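PDB 2I44: serine-threonine phosphatase 2C, which probably removes phosphate from serine and threonine residues of proteins as a metal-dependent phosphatase of the PP2C family, and binds calcium ions. Local coordinates for residues 23-28 against 288-293; 51-56 against 144-149; 229-234 against 244-249. One frame throughout, in Å; residues are numbered along the deposited sequence.

Interaction 1. Residues 23-28 against 288-293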
ATOM      1  N   ASP A  23      16.281  -7.616   5.238  1.00 22.85           N
ATOM      2  CA  ASP A  23      15.718  -8.289   6.400  1.00 22.87           C
ATOM      3  C   ASP A  23      14.314  -7.709   6.526  1.00 23.33           C
ATOM      4  O   ASP A  23      14.104  -6.514   6.294  1.00 22.69           O
ATOM      5  CB  ASP A  23      16.529  -7.992   7.661  1.00 26.57           C
ATOM      6  CG  ASP A  23      17.981  -8.403   7.526  1.00 30.66           C
ATOM      7  OD1 ASP A  23      18.244  -9.427   6.857  1.00 30.24           O
ATOM      8  OD2 ASP A  23      18.856  -7.707   8.089  1.00 34.21           O
ATOM      9  N   ALA A  24      13.345  -8.544   6.870  1.00 21.95           N
ATOM     10  CA  ALA A  24      11.985  -8.054   6.974  1.00 20.81           C
ATOM     11  C   ALA A  24      11.257  -8.533   8.207  1.00 21.19           C
ATOM     12  O   ALA A  24      11.585  -9.569   8.788  1.00 22.28           O
ATOM     13  CB  ALA A  24      11.202  -8.441   5.728  1.00 22.51           C
ATOM     14  N   ALA A  25      10.257  -7.755   8.598  1.00 19.18           N
ATOM     15  CA  ALA A  25       9.434  -8.062   9.754  1.00 19.06           C
ATOM     16  C   ALA A  25       8.050  -7.510   9.463  1.00 19.37           C
ATOM     17  O   ALA A  25       7.915  -6.491   8.786  1.00 18.50           O
ATOM     18  CB  ALA A  25      10.008  -7.409  11.000  1.00 19.10           C
ATOM     19  N   ILE A  26       7.022  -8.189   9.956  1.00 16.48           N
ATOM     20  CA  ILE A  26       5.656  -7.735   9.735  1.00 17.07           C
ATOM     21  C   ILE A  26       4.867  -7.985  11.002  1.00 18.07           C
ATOM     22  O   ILE A  26       4.907  -9.084  11.547  1.00 19.60           O
ATOM     23  CB  ILE A  26       4.965  -8.513   8.589  1.00 15.26           C
ATOM     24  CG1 ILE A  26       5.864  -8.554   7.351  1.00 16.61           C
ATOM     25  CG2 ILE A  26       3.638  -7.848   8.234  1.00 13.80           C
ATOM     26  CD1 ILE A  26       5.325  -9.451   6.251  1.00 16.63           C
ATOM     27  N   PHE A  27       4.149  -6.970  11.465  1.00 18.89           N
ATOM     28  CA  PHE A  27       3.335  -7.103  12.665  1.00 18.41           C
ATOM     29  C   PHE A  27       2.029  -6.350  12.470  1.00 18.39           C
ATOM     30  O   PHE A  27       2.002  -5.288  11.856  1.00 15.75           O
ATOM     31  CB  PHE A  27       4.064  -6.541  13.886  1.00 21.82           C
ATOM     32  CG  PHE A  27       3.446  -6.949  15.196  1.00 24.11           C
ATOM     33  CD1 PHE A  27       3.724  -8.197  15.750  1.00 25.72           C
ATOM     34  CD2 PHE A  27       2.560  -6.104  15.859  1.00 24.77           C
ATOM     35  CE1 PHE A  27       3.128  -8.602  16.950  1.00 25.73           C
ATOM     36  CE2 PHE A  27       1.957  -6.498  17.063  1.00 26.12           C
ATOM     37  CZ  PHE A  27       2.243  -7.749  17.606  1.00 26.73           C
ATOM     38  N   THR A  28       0.947  -6.905  12.998  1.00 19.14           N
ATOM     39  CA  THR A  28      -0.359  -6.278  12.879  1.00 19.27           C
ATOM     40  C   THR A  28      -1.123  -6.409  14.191  1.00 20.77           C
ATOM     41  O   THR A  28      -0.829  -7.277  15.007  1.00 19.56           O
ATOM     42  CB  THR A  28      -1.187  -6.931  11.742  1.00 19.86           C
ATOM     43  OG1 THR A  28      -2.392  -6.185  11.539  1.00 19.85           O
ATOM     44  CG2 THR A  28      -1.538  -8.385  12.092  1.00 17.20           C
ATOM     45  N   GLY A 288      18.171  -5.453  18.621  1.00 32.03           N
ATOM     46  CA  GLY A 288      17.695  -6.806  18.407  1.00 31.01           C
ATOM     47  C   GLY A 288      16.216  -7.043  18.647  1.00 30.43           C
ATOM     48  O   GLY A 288      15.812  -8.180  18.868  1.00 32.84           O
ATOM     49  N   ARG A 289      15.404  -5.991  18.615  1.00 29.30           N
ATOM     50  CA  ARG A 289      13.960  -6.142  18.818  1.00 28.39           C
ATOM     51  C   ARG A 289      13.205  -6.176  17.489  1.00 26.15           C
ATOM     52  O   ARG A 289      13.727  -5.758  16.463  1.00 26.56           O
ATOM     53  CB  ARG A 289      13.421  -5.007  19.704  1.00 29.16           C
ATOM     54  CG  ARG A 289      13.847  -5.138  21.161  1.00 29.71           C
ATOM     55  CD  ARG A 289      13.316  -4.025  22.057  1.00 30.51           C
ATOM     56  NE  ARG A 289      13.930  -2.730  21.774  1.00 31.49           N
ATOM     57  CZ  ARG A 289      13.349  -1.763  21.071  1.00 31.32           C
ATOM     58  NH1 ARG A 289      12.130  -1.937  20.573  1.00 30.27           N
ATOM     59  NH2 ARG A 289      13.983  -0.615  20.869  1.00 30.46           N
ATOM     60  N   ASN A 290      11.982  -6.691  17.509  1.00 24.75           N
ATOM     61  CA  ASN A 290      11.157  -6.769  16.302  1.00 24.08           C
ATOM     62  C   ASN A 290      10.752  -5.347  15.880  1.00 22.35           C
ATOM     63  O   ASN A 290       9.868  -4.743  16.476  1.00 22.11           O
ATOM     64  CB  ASN A 290       9.907  -7.592  16.589  1.00 24.23           C
ATOM     65  CG  ASN A 290       9.111  -7.890  15.342  1.00 25.19           C
ATOM     66  OD1 ASN A 290       9.016  -7.058  14.439  1.00 26.38           O
ATOM     67  ND2 ASN A 290       8.518  -9.078  15.292  1.00 24.47           N
ATOM     68  N   PRO A 291      11.382  -4.809  14.827  1.00 22.24           N
ATOM     69  CA  PRO A 291      11.086  -3.455  14.341  1.00 22.29           C
ATOM     70  C   PRO A 291       9.610  -3.181  14.061  1.00 20.84           C
ATOM     71  O   PRO A 291       9.077  -2.149  14.457  1.00 20.00           O
ATOM     72  CB  PRO A 291      11.938  -3.346  13.077  1.00 22.55           C
ATOM     73  CG  PRO A 291      13.063  -4.311  13.336  1.00 23.06           C
ATOM     74  CD  PRO A 291      12.331  -5.480  13.927  1.00 22.66           C
ATOM     75  N   ALA A 292       8.960  -4.109  13.369  1.00 21.21           N
ATOM     76  CA  ALA A 292       7.549  -3.955  13.028  1.00 20.91           C
ATOM     77  C   ALA A 292       6.678  -4.018  14.275  1.00 21.91           C
ATOM     78  O   ALA A 292       5.691  -3.294  14.391  1.00 21.63           O
ATOM     79  CB  ALA A 292       7.123  -5.038  12.032  1.00 19.86           C
ATOM     80  N   GLN A 293       7.037  -4.887  15.211  1.00 22.92           N
ATOM     81  CA  GLN A 293       6.256  -4.996  16.431  1.00 24.79           C
ATOM     82  C   GLN A 293       6.466  -3.739  17.260  1.00 24.17           C
ATOM     83  O   GLN A 293       5.539  -3.241  17.901  1.00 23.92           O
ATOM     84  CB  GLN A 293       6.676  -6.226  17.231  1.00 26.71           C
ATOM     85  CG  GLN A 293       5.863  -6.439  18.495  1.00 30.29           C
ATOM     86  CD  GLN A 293       6.419  -7.559  19.342  1.00 33.32           C
ATOM     87  OE1 GLN A 293       7.590  -7.542  19.716  1.00 36.56           O
ATOM     88  NE2 GLN A 293       5.585  -8.541  19.649  1.00 33.48           N
TER
HETATM   89  O   HOH W   1       5.948 -10.189  13.698  1.00 23.92           O

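Interaction 2. Residues 51-56 against 144-149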
ATOM      1  N   ASP A  51      17.933 -13.711  -6.542  1.00 25.60           N
ATOM      2  CA  ASP A  51      17.819 -13.491  -5.109  1.00 26.53           C
ATOM      3  C   ASP A  51      17.816 -12.002  -4.789  1.00 25.88           C
ATOM      4  O   ASP A  51      18.129 -11.601  -3.671  1.00 27.55           O
ATOM      5  CB  ASP A  51      18.969 -14.190  -4.380  1.00 28.10           C
ATOM      6  CG  ASP A  51      20.303 -13.509  -4.607  1.00 30.65           C
ATOM      7  OD1 ASP A  51      20.453 -12.806  -5.627  1.00 32.29           O
ATOM      8  OD2 ASP A  51      21.212 -13.693  -3.770  1.00 33.67           O
ATOM      9  N   ASP A  52      17.455 -11.185  -5.772  1.00 24.61           N
ATOM     10  CA  ASP A  52      17.423  -9.740  -5.580  1.00 25.70           C
ATOM     11  C   ASP A  52      16.085  -9.124  -6.002  1.00 25.23           C
ATOM     12  O   ASP A  52      16.022  -7.947  -6.364  1.00 25.72           O
ATOM     13  CB  ASP A  52      18.556  -9.095  -6.377  1.00 24.66           C
ATOM     14  CG  ASP A  52      18.374  -9.259  -7.868  1.00 25.50           C
ATOM     15  OD1 ASP A  52      17.672 -10.213  -8.272  1.00 25.23           O
ATOM     16  OD2 ASP A  52      18.933  -8.447  -8.633  1.00 26.63           O
ATOM     17  N   CYS A  53      15.025  -9.929  -5.973  1.00 25.02           N
ATOM     18  CA  CYS A  53      13.685  -9.464  -6.334  1.00 23.14           C
ATOM     19  C   CYS A  53      12.667  -9.862  -5.278  1.00 21.91           C
ATOM     20  O   CYS A  53      12.634 -11.008  -4.829  1.00 22.04           O
ATOM     21  CB  CYS A  53      13.244 -10.045  -7.676  1.00 24.11           C
ATOM     22  SG  CYS A  53      14.182  -9.447  -9.082  1.00 28.35           S
ATOM     23  N   ALA A  54      11.824  -8.914  -4.886  1.00 20.76           N
ATOM     24  CA  ALA A  54      10.803  -9.197  -3.890  1.00 18.89           C
ATOM     25  C   ALA A  54       9.636  -8.236  -4.037  1.00 18.30           C
ATOM     26  O   ALA A  54       9.775  -7.168  -4.633  1.00 15.18           O
ATOM     27  CB  ALA A  54      11.398  -9.099  -2.488  1.00 18.30           C
ATOM     28  N   PHE A  55       8.489  -8.639  -3.496  1.00 17.10           N
ATOM     29  CA  PHE A  55       7.271  -7.830  -3.533  1.00 17.15           C
ATOM     30  C   PHE A  55       6.820  -7.543  -2.105  1.00 16.63           C
ATOM     31  O   PHE A  55       6.869  -8.420  -1.241  1.00 13.45           O
ATOM     32  CB  PHE A  55       6.147  -8.567  -4.264  1.00 17.49           C
ATOM     33  CG  PHE A  55       4.829  -7.842  -4.228  1.00 18.78           C
ATOM     34  CD1 PHE A  55       4.522  -6.879  -5.185  1.00 20.79           C
ATOM     35  CD2 PHE A  55       3.903  -8.104  -3.224  1.00 18.47           C
ATOM     36  CE1 PHE A  55       3.312  -6.191  -5.146  1.00 20.41           C
ATOM     37  CE2 PHE A  55       2.689  -7.419  -3.175  1.00 18.40           C
ATOM     38  CZ  PHE A  55       2.393  -6.463  -4.136  1.00 17.93           C
ATOM     39  N   PHE A  56       6.376  -6.314  -1.870  1.00 14.71           N
ATOM     40  CA  PHE A  56       5.908  -5.908  -0.551  1.00 15.87           C
ATOM     41  C   PHE A  56       4.579  -5.187  -0.699  1.00 15.02           C
ATOM     42  O   PHE A  56       4.459  -4.267  -1.504  1.00 13.66           O
ATOM     43  CB  PHE A  56       6.928  -4.975   0.101  1.00 16.43           C
ATOM     44  CG  PHE A  56       8.289  -5.587   0.251  1.00 19.32           C
ATOM     45  CD1 PHE A  56       8.565  -6.457   1.303  1.00 20.19           C
ATOM     46  CD2 PHE A  56       9.289  -5.324  -0.682  1.00 20.72           C
ATOM     47  CE1 PHE A  56       9.827  -7.060   1.421  1.00 22.69           C
ATOM     48  CE2 PHE A  56      10.550  -5.921  -0.570  1.00 21.25           C
ATOM     49  CZ  PHE A  56      10.818  -6.788   0.482  1.00 19.23           C
ATOM     50  N   VAL A 144       8.015  -2.983  -5.282  1.00 16.76           N
ATOM     51  CA  VAL A 144       8.595  -4.078  -6.033  1.00 16.22           C
ATOM     52  C   VAL A 144      10.109  -3.868  -6.089  1.00 18.02           C
ATOM     53  O   VAL A 144      10.591  -2.914  -6.700  1.00 16.55           O
ATOM     54  CB  VAL A 144       8.005  -4.141  -7.461  1.00 16.04           C
ATOM     55  CG1 VAL A 144       8.704  -5.228  -8.288  1.00 14.66           C
ATOM     56  CG2 VAL A 144       6.508  -4.429  -7.381  1.00 16.57           C
ATOM     57  N   LEU A 145      10.845  -4.740  -5.406  1.00 18.39           N
ATOM     58  CA  LEU A 145      12.299  -4.678  -5.389  1.00 21.14           C
ATOM     59  C   LEU A 145      12.813  -5.549  -6.531  1.00 22.90           C
ATOM     60  O   LEU A 145      12.433  -6.713  -6.642  1.00 23.38           O
ATOM     61  CB  LEU A 145      12.846  -5.210  -4.061  1.00 19.23           C
ATOM     62  CG  LEU A 145      14.367  -5.397  -4.004  1.00 20.73           C
ATOM     63  CD1 LEU A 145      15.052  -4.040  -4.038  1.00 21.20           C
ATOM     64  CD2 LEU A 145      14.751  -6.152  -2.738  1.00 16.44           C
ATOM     65  N   ALA A 146      13.667  -4.983  -7.379  1.00 24.13           N
ATOM     66  CA  ALA A 146      14.228  -5.723  -8.506  1.00 23.84           C
ATOM     67  C   ALA A 146      15.549  -5.102  -8.945  1.00 24.56           C
ATOM     68  O   ALA A 146      15.592  -3.947  -9.382  1.00 24.51           O
ATOM     69  CB  ALA A 146      13.246  -5.733  -9.672  1.00 21.58           C
ATOM     70  N   LYS A 147      16.620  -5.881  -8.815  1.00 25.65           N
ATOM     71  CA  LYS A 147      17.967  -5.469  -9.196  1.00 25.02           C
ATOM     72  C   LYS A 147      18.309  -4.028  -8.810  1.00 25.32           C
ATOM     73  O   LYS A 147      18.612  -3.199  -9.670  1.00 23.10           O
ATOM     74  CB  LYS A 147      18.166  -5.654 -10.705  1.00 26.82           C
ATOM     75  CG  LYS A 147      19.626  -5.618 -11.150  1.00 28.63           C
ATOM     76  CD  LYS A 147      19.759  -5.652 -12.668  1.00 32.22           C
ATOM     77  CE  LYS A 147      21.224  -5.617 -13.094  1.00 36.15           C
ATOM     78  NZ  LYS A 147      21.393  -5.515 -14.576  1.00 39.59           N
ATOM     79  N   GLY A 148      18.247  -3.731  -7.518  1.00 24.84           N
ATOM     80  CA  GLY A 148      18.589  -2.397  -7.055  1.00 26.27           C
ATOM     81  C   GLY A 148      17.548  -1.308  -7.222  1.00 27.38           C
ATOM     82  O   GLY A 148      17.795  -0.163  -6.849  1.00 27.98           O
ATOM     83  N   PHE A 149      16.391  -1.646  -7.778  1.00 26.57           N
ATOM     84  CA  PHE A 149      15.332  -0.664  -7.964  1.00 25.37           C
ATOM     85  C   PHE A 149      14.094  -1.044  -7.173  1.00 24.21           C
ATOM     86  O   PHE A 149      13.780  -2.226  -7.017  1.00 24.51           O
ATOM     87  CB  PHE A 149      14.947  -0.554  -9.440  1.00 25.83           C
ATOM     88  CG  PHE A 149      15.972   0.142 -10.287  1.00 28.90           C
ATOM     89  CD1 PHE A 149      16.140   1.520 -10.205  1.00 28.75           C
ATOM     90  CD2 PHE A 149      16.783  -0.584 -11.155  1.00 30.94           C
ATOM     91  CE1 PHE A 149      17.105   2.168 -10.975  1.00 31.26           C
ATOM     92  CE2 PHE A 149      17.753   0.051 -11.931  1.00 31.60           C
ATOM     93  CZ  PHE A 149      17.916   1.432 -11.841  1.00 31.51           C
TER
HETATM   94  O   HOH W   2      17.609  -5.562  -5.607  1.00 19.30           O

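Interaction 3. Residues 229-234 against 244-249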
ATOM      1  N   TYR A 229     -10.785   8.621   0.957  1.00 17.74           N
ATOM      2  CA  TYR A 229      -9.667   8.613   0.023  1.00 18.09           C
ATOM      3  C   TYR A 229     -10.286   8.425  -1.365  1.00 17.76           C
ATOM      4  O   TYR A 229     -11.318   7.757  -1.512  1.00 17.02           O
ATOM      5  CB  TYR A 229      -8.622   7.537   0.364  1.00 17.66           C
ATOM      6  CG  TYR A 229      -9.138   6.167   0.712  1.00 18.53           C
ATOM      7  CD1 TYR A 229      -9.288   5.188  -0.267  1.00 22.60           C
ATOM      8  CD2 TYR A 229      -9.434   5.829   2.031  1.00 18.57           C
ATOM      9  CE1 TYR A 229      -9.717   3.901   0.063  1.00 22.00           C
ATOM     10  CE2 TYR A 229      -9.863   4.550   2.368  1.00 19.90           C
ATOM     11  CZ  TYR A 229     -10.000   3.593   1.379  1.00 20.90           C
ATOM     12  OH  TYR A 229     -10.409   2.322   1.696  1.00 21.90           O
ATOM     13  N   SER A 230      -9.663   9.024  -2.372  1.00 15.81           N
ATOM     14  CA  SER A 230     -10.188   9.006  -3.739  1.00 15.54           C
ATOM     15  C   SER A 230      -9.705   7.945  -4.735  1.00 15.71           C
ATOM     16  O   SER A 230     -10.123   7.949  -5.900  1.00 13.52           O
ATOM     17  CB  SER A 230      -9.985  10.393  -4.339  1.00 17.21           C
ATOM     18  OG  SER A 230      -8.716  10.887  -3.969  1.00 15.95           O
ATOM     19  N   ARG A 231      -8.813   7.064  -4.297  1.00 14.32           N
ATOM     20  CA  ARG A 231      -8.315   5.991  -5.153  1.00 14.81           C
ATOM     21  C   ARG A 231      -8.236   4.741  -4.294  1.00 13.52           C
ATOM     22  O   ARG A 231      -7.872   4.813  -3.120  1.00 13.26           O
ATOM     23  CB  ARG A 231      -6.940   6.345  -5.737  1.00 13.44           C
ATOM     24  CG  ARG A 231      -6.942   7.643  -6.533  1.00 13.81           C
ATOM     25  CD  ARG A 231      -5.734   7.754  -7.442  1.00 14.73           C
ATOM     26  NE  ARG A 231      -5.568   9.105  -7.970  1.00 15.98           N
ATOM     27  CZ  ARG A 231      -4.614   9.459  -8.826  1.00 18.32           C
ATOM     28  NH1 ARG A 231      -3.743   8.554  -9.259  1.00 16.65           N
ATOM     29  NH2 ARG A 231      -4.517  10.725  -9.227  1.00 13.76           N
ATOM     30  N   ALA A 232      -8.595   3.600  -4.869  1.00 13.74           N
ATOM     31  CA  ALA A 232      -8.583   2.362  -4.109  1.00 13.67           C
ATOM     32  C   ALA A 232      -8.973   1.135  -4.910  1.00 14.12           C
ATOM     33  O   ALA A 232      -9.448   1.228  -6.050  1.00 12.29           O
ATOM     34  CB  ALA A 232      -9.530   2.496  -2.926  1.00 17.25           C
ATOM     35  N   PHE A 233      -8.747  -0.022  -4.300  1.00 10.81           N
ATOM     36  CA  PHE A 233      -9.139  -1.287  -4.897  1.00 13.86           C
ATOM     37  C   PHE A 233     -10.582  -1.480  -4.428  1.00 13.58           C
ATOM     38  O   PHE A 233     -10.924  -1.106  -3.311  1.00 13.23           O
ATOM     39  CB  PHE A 233      -8.310  -2.442  -4.345  1.00 13.73           C
ATOM     40  CG  PHE A 233      -6.975  -2.615  -5.001  1.00 14.33           C
ATOM     41  CD1 PHE A 233      -6.882  -2.835  -6.369  1.00 12.10           C
ATOM     42  CD2 PHE A 233      -5.812  -2.619  -4.239  1.00 15.31           C
ATOM     43  CE1 PHE A 233      -5.658  -3.060  -6.972  1.00 12.80           C
ATOM     44  CE2 PHE A 233      -4.571  -2.845  -4.832  1.00 15.54           C
ATOM     45  CZ  PHE A 233      -4.495  -3.067  -6.204  1.00 16.62           C
ATOM     46  N   GLY A 234     -11.429  -2.057  -5.270  1.00 15.15           N
ATOM     47  CA  GLY A 234     -12.800  -2.284  -4.855  1.00 13.15           C
ATOM     48  C   GLY A 234     -13.696  -1.067  -4.981  1.00 12.66           C
ATOM     49  O   GLY A 234     -13.589  -0.316  -5.945  1.00 13.03           O
ATOM     50  N   SER A 244     -10.850   6.085  -8.421  1.00 14.57           N
ATOM     51  CA  SER A 244      -9.915   5.553  -9.412  1.00 13.86           C
ATOM     52  C   SER A 244      -9.016   4.409  -8.935  1.00 13.60           C
ATOM     53  O   SER A 244      -8.758   4.262  -7.735  1.00 11.21           O
ATOM     54  CB  SER A 244      -9.034   6.703  -9.916  1.00 15.07           C
ATOM     55  OG  SER A 244      -7.976   6.239 -10.734  1.00 14.24           O
ATOM     56  N   ASN A 245      -8.544   3.597  -9.880  1.00 13.70           N
ATOM     57  CA  ASN A 245      -7.632   2.504  -9.558  1.00 15.16           C
ATOM     58  C   ASN A 245      -6.264   2.806 -10.169  1.00 16.90           C
ATOM     59  O   ASN A 245      -5.395   1.940 -10.237  1.00 16.79           O
ATOM     60  CB  ASN A 245      -8.149   1.150 -10.073  1.00 15.49           C
ATOM     61  CG  ASN A 245      -8.434   1.150 -11.565  1.00 17.09           C
ATOM     62  OD1 ASN A 245      -7.795   1.862 -12.344  1.00 13.58           O
ATOM     63  ND2 ASN A 245      -9.394   0.332 -11.972  1.00 18.09           N
ATOM     64  N   GLN A 246      -6.094   4.047 -10.621  1.00 17.03           N
ATOM     65  CA  GLN A 246      -4.838   4.509 -11.209  1.00 18.38           C
ATOM     66  C   GLN A 246      -3.864   4.784 -10.070  1.00 17.96           C
ATOM     67  O   GLN A 246      -4.090   5.678  -9.263  1.00 19.03           O
ATOM     68  CB  GLN A 246      -5.080   5.800 -12.000  1.00 19.45           C
ATOM     69  CG  GLN A 246      -3.821   6.497 -12.506  1.00 20.72           C
ATOM     70  CD  GLN A 246      -3.026   5.625 -13.454  1.00 21.52           C
ATOM     71  OE1 GLN A 246      -1.985   5.073 -13.086  1.00 21.69           O
ATOM     72  NE2 GLN A 246      -3.520   5.482 -14.677  1.00 17.08           N
ATOM     73  N   PRO A 247      -2.777   4.007  -9.977  1.00 18.69           N
ATOM     74  CA  PRO A 247      -1.828   4.254  -8.888  1.00 18.44           C
ATOM     75  C   PRO A 247      -0.805   5.315  -9.254  1.00 18.11           C
ATOM     76  O   PRO A 247      -0.576   5.583 -10.432  1.00 17.55           O
ATOM     77  CB  PRO A 247      -1.164   2.897  -8.712  1.00 18.33           C
ATOM     78  CG  PRO A 247      -1.067   2.423 -10.150  1.00 18.45           C
ATOM     79  CD  PRO A 247      -2.446   2.755 -10.689  1.00 17.57           C
ATOM     80  N   ASP A 248      -0.219   5.951  -8.249  1.00 18.64           N
ATOM     81  CA  ASP A 248       0.858   6.897  -8.527  1.00 21.07           C
ATOM     82  C   ASP A 248       2.042   5.950  -8.413  1.00 19.92           C
ATOM     83  O   ASP A 248       2.087   5.125  -7.499  1.00 20.78           O
ATOM     84  CB  ASP A 248       0.950   8.010  -7.469  1.00 22.87           C
ATOM     85  CG  ASP A 248      -0.050   9.131  -7.714  1.00 27.34           C
ATOM     86  OD1 ASP A 248      -0.113   9.637  -8.854  1.00 33.39           O
ATOM     87  OD2 ASP A 248      -0.770   9.514  -6.773  1.00 30.60           O
ATOM     88  N   VAL A 249       2.978   6.025  -9.348  1.00 20.05           N
ATOM     89  CA  VAL A 249       4.125   5.132  -9.311  1.00 17.99           C
ATOM     90  C   VAL A 249       5.416   5.928  -9.260  1.00 18.42           C
ATOM     91  O   VAL A 249       5.539   6.968  -9.909  1.00 19.48           O
ATOM     92  CB  VAL A 249       4.135   4.195 -10.542  1.00 16.89           C
ATOM     93  CG1 VAL A 249       5.274   3.195 -10.435  1.00 16.84           C
ATOM     94  CG2 VAL A 249       2.801   3.461 -10.643  1.00 16.47           C
TER

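Interaction 1. Residues 23-28 against 288-293
Phe27 and Gln293 meet through matching first torsions: each has CG anti to its own backbone N, at chi1 -165° in Phe27 and -178° in Gln293, and the glutamine chain runs on extended beyond CG. The result is a CH-pi contact, with Gln293 CG over the centre of the Phe27 ring, 3.8 Å from the centroid and only 9° off the ring normal. Phe27 CG also lies 3.6 Å from Gln293 CA, and CE1 is 3.7 Å from Gln293 NE2; the ring thus lies against Gln293 CA at its CG end and near the amide nitrogen NE2 at CE1, with ring and amide planes well apart in tilt.

Beside the ring, Ala292 CB fits against the strand, 3.9 Å from Phe27 CB and equally close to Ala25 CB, so one methyl sits between two side chains two residues apart on the same strand face. Asn290 precedes the helix as its N-cap. Its OD1 accepts from Gln293 N at 3.0 Å, with the donor above the carbonyl plane, and the same oxygen touches Ala25 CB at 3.6 Å. No direct hydrogen bond joins the two segments; a water donates to Ile26 O and accepts from Asn290 ND2, bridging them at the ring edge.

Pro291 and Ala25 both also pack on Thr317 of the adjacent strand 313-320. This is helix-on-sheet packing: the capped first turn of helix 291-305 lies on the outer face of one sheet of the PP2C alpha-beta-beta-alpha sandwich.

Interaction 2. Residues 51-56 against 144-149
Ala54 and Leu145 form the antiparallel hydrogen-bonded pair at the middle of this contact, where the packing is tight. Leu145 N donates to Ala54 O at 2.8 Å and Ala54 N returns a bond to Leu145 O at 2.9 Å; the strand axes, 173° apart in direction, approach to 4.6 Å. Leu145 O has a second neighbour in Cys53 CA, a CA-H...O contact of 3.0 Å.

The two flanking pairs, Cys53 with Ala146 and Phe55 with Val144, are non-hydrogen-bonded and share the other sheet face. Cys53 SG lies 3.9 Å from Ala146 CB. Val144 CG2 comes to the edge of the Phe55 ring, near its plane, at 3.8 Å from CD1; Val75, Val76 and Leu79 of helix 66-80 also pack on that ring. On the opposite face, which carries Ala54, Leu145 CB approaches the edge of the Phe56 ring.

Toward the turn the grip weakens. Lys147 N reaches Asp52 O at 3.3 Å, with an N-H...O angle of 142°, and a water donates to that same oxygen while accepting from Gly148 N. In Asp52, chi1 66° sets CG between the backbone N and the carbonyl carbon; its OD2 lies 3.2 Å from Lys147 CA, while the salt bridge of this oxygen is to Arg50. The ammonium of Lys147 is carried off on a fully extended chain.

Chemically, the contact is therefore apolar and backbone-bonded in its buried part, while at the type I' turn of Ala146 to Phe149 water shares the bonding and the charge of Asp52 is probably balanced by Arg50, not by Lys147.

Interaction 3. Residues 229-234 against 244-249
Arg231 and Ser244 are joined by a single backbone bridge, CA to CA 4.6 Å, in which Ser244 N donates to Ser230 O at 3.2 Å and Ser244 O accepts from Ala232 N at 2.9 Å.

From this bridge the Arg231 side chain runs past Ser244, its CG 4.1 Å from Ser244 CB, and stays extended from CG to NE. At its end NH1 donates to Gln246 O, 2.9 Å away; the acceptor lies near the guanidinium plane at its edge, while the nitrogen stands above the plane of the carbonyl. Asp248 is placed differently, its OD2 over a guanidinium face and its OD1 3.8 Å from NH1 in a long salt bridge. No N-H points at that oxygen, so the attraction is one of charge alone. NH2 of Arg231 pairs with Glu186, and OD2 of Asp248 is bonded to His179, so both groups have partners beyond this pair. The backbone leading to the Gln246 carbonyl makes an ST turn: with OG anti to the backbone N, chi1 171°, Ser244 OG accepts from Gln246 N at 2.9 Å.

Ala232 leads into the short strand 233-234. The arrangement is an isolated beta bridge, supplemented by an arginine-to-carbonyl hydrogen bond and an ST turn, with the Ala232 side chain about 11 Å from a bound calcium ion in the PP2C fold.

From the N terminus, strand 22-29 opens the widest loop, which interaction 1 closes some 260 residues later at the start of helix 291-305. Interactions 2 and 3 both nest inside it, in series: 51-56 meets 144-149 after a largely helical excursion, and only then does 229-234 pair with 244-249 across a short connection. Interaction 1 joins a helix to one six-stranded sheet. The other two belong to the second sheet, where strands 137-146 and 233-234 are neighbours; the centres of interactions 2 and 3 are about 23 Å apart. Interactions 1 and 3 sit on opposite sides of the chain's centre, with centres 27 Å apart, and none of the three touches another.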